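Local coordinates for lysosome-associated membrane glycoprotein 2 (Mus musculus, PDB 5GV3) that supports lysosome biogenesis and autophagy as a lysosomal membrane glycoprotein and directly inhibits the proton channel TMEM175, which aids acidification of the lysosome lumen, at residues S79-H84 against F115-D120. Numbering follows the deposited sequence.
Sequences SHYSIH and FKVPLD
Phe-115 O takes the backbone N-H of Ile-83 in a nearly straight hydrogen bond, N to O 2.8 Å, and also lies 3.3 Å from Ser-82 CA in a CA-H...O contact. Phe-115 N returns a bond to Ile-83 O, which closes the hydrogen-bonded pair. Ser-82 and Lys-116 follow as a non-hydrogen-bonded pair. Between Tyr-81 and Val-117 the two backbone bonds are longer, and Tyr-81 N to Val-117 O is bent, 145° at the hydrogen. Strands 81-91 and 106-117 are neighbours in the four-stranded antiparallel sheet of the first lumenal domain, with 106-117 on its outside; on the other side of 81-91, strand 68-76 bonds to the backbone of Ser-82.

One face of the sheet carries Tyr-81, Ile-83, Phe-115 and Val-117. Tyr-81 CG sits between the backbone N and the carbonyl carbon (chi1 75°), and the ring lies alongside Val-117, whose CB makes a CH-pi contact over one face, 4.2 Å from the centroid and displaced toward the rim. Leu-119 CD1 meets the same ring in plane at its edge, 3.6 Å from CD2. Elsewhere Tyr-81 OH bonds to Ala-147 N, and Phe-148 meets the ring edge-to-face. Ile-83 CD1 bridges the other two apolar side chains, 4.0 Å from Val-117 CG2 and 4.2 Å from Phe-115 CD2, where it approaches the ring's edge. Just before the strand, the Ser-79 to His-80 peptide is modelled cis, a doubtful feature in an exposed turn; His-80 CB rests 3.6 Å from Leu-119 CD1.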
# COMPACT_ATOMS: atom_id res chain seq x y z
N SER A 79 13.69 11.29 9.54
CA SER A 79 15.09 10.98 9.17
C SER A 79 15.38 10.10 7.94
O SER A 79 15.85 8.98 8.12
CB SER A 79 15.83 10.35 10.37
OG SER A 79 15.23 9.13 10.81
N HIS A 80 15.21 10.58 6.70
CA HIS A 80 14.59 11.86 6.36
C HIS A 80 13.15 11.85 5.82
O HIS A 80 12.56 12.91 5.66
CB HIS A 80 15.46 12.64 5.38
CG HIS A 80 16.35 13.64 6.05
ND1 HIS A 80 15.94 14.93 6.30
CD2 HIS A 80 17.58 13.52 6.60
CE1 HIS A 80 16.90 15.58 6.92
NE2 HIS A 80 17.91 14.75 7.12
N TYR A 81 12.60 10.69 5.46
CA TYR A 81 11.15 10.61 5.46
C TYR A 81 10.77 9.18 5.77
O TYR A 81 11.47 8.24 5.39
CB TYR A 81 10.49 11.13 4.17
CG TYR A 81 10.54 10.28 2.90
CD1 TYR A 81 9.58 9.30 2.66
CD2 TYR A 81 11.47 10.53 1.92
CE1 TYR A 81 9.60 8.55 1.49
CE2 TYR A 81 11.50 9.79 0.75
CZ TYR A 81 10.56 8.80 0.54
OH TYR A 81 10.59 8.07 -0.62
N SER A 82 9.68 9.03 6.52
CA SER A 82 9.26 7.71 6.96
C SER A 82 8.07 7.21 6.17
O SER A 82 7.18 7.99 5.81
CB SER A 82 8.92 7.72 8.45
OG SER A 82 7.97 8.72 8.76
N ILE A 83 8.07 5.91 5.90
CA ILE A 83 6.94 5.22 5.33
C ILE A 83 6.28 4.52 6.50
O ILE A 83 6.87 3.66 7.14
CB ILE A 83 7.36 4.21 4.25
CG1 ILE A 83 8.11 4.91 3.12
CG2 ILE A 83 6.15 3.49 3.70
CD1 ILE A 83 8.73 3.96 2.16
N HIS A 84 5.05 4.92 6.79
CA HIS A 84 4.46 4.62 8.08
C HIS A 84 2.93 4.43 7.96
O HIS A 84 2.33 4.81 6.96
CB HIS A 84 4.85 5.76 9.04
CG HIS A 84 4.18 5.72 10.38
ND1 HIS A 84 4.12 4.58 11.14
CD2 HIS A 84 3.57 6.69 11.09
CE1 HIS A 84 3.47 4.84 12.27
NE2 HIS A 84 3.11 6.11 12.25
N PHE A 115 9.35 2.52 7.94
CA PHE A 115 10.55 2.37 7.14
C PHE A 115 11.15 3.70 6.77
O PHE A 115 10.46 4.70 6.60
CB PHE A 115 10.25 1.57 5.88
CG PHE A 115 11.48 1.14 5.14
CD1 PHE A 115 12.38 0.25 5.71
CD2 PHE A 115 11.75 1.62 3.87
CE1 PHE A 115 13.52 -0.15 5.03
CE2 PHE A 115 12.88 1.23 3.18
CZ PHE A 115 13.77 0.34 3.76
N LYS A 116 12.46 3.69 6.66
CA LYS A 116 13.20 4.90 6.43
C LYS A 116 13.84 5.03 5.07
O LYS A 116 14.51 4.12 4.60
CB LYS A 116 14.23 5.04 7.53
CG LYS A 116 14.29 6.43 7.93
CD LYS A 116 12.88 6.89 8.16
CE LYS A 116 12.91 8.17 8.86
NZ LYS A 116 11.66 8.92 8.74
N VAL A 117 13.62 6.18 4.43
CA VAL A 117 14.16 6.44 3.11
C VAL A 117 14.70 7.86 3.05
O VAL A 117 14.04 8.81 3.49
CB VAL A 117 13.09 6.25 2.00
CG1 VAL A 117 13.65 6.61 0.64
CG2 VAL A 117 12.59 4.81 1.99
N PRO A 118 15.93 8.01 2.53
CA PRO A 118 16.53 9.34 2.36
C PRO A 118 15.73 10.20 1.41
O PRO A 118 14.95 9.70 0.60
CB PRO A 118 17.90 9.03 1.76
CG PRO A 118 18.19 7.65 2.15
CD PRO A 118 16.87 6.94 2.19
N LEU A 119 15.93 11.50 1.52
CA LEU A 119 15.34 12.44 0.59
C LEU A 119 16.16 12.39 -0.68
O LEU A 119 17.25 11.82 -0.71
CB LEU A 119 15.34 13.85 1.15
CG LEU A 119 14.01 14.46 1.59
CD1 LEU A 119 13.36 13.57 2.61
CD2 LEU A 119 14.24 15.85 2.14
N ASP A 120 15.63 13.00 -1.74
CA ASP A 120 16.33 13.13 -3.01
C ASP A 120 16.73 11.82 -3.69
O ASP A 120 17.65 11.81 -4.49
CB ASP A 120 17.58 13.99 -2.81
CG ASP A 120 17.26 15.47 -2.70
OD1 ASP A 120 16.10 15.85 -2.97
OD2 ASP A 120 18.17 16.26 -2.34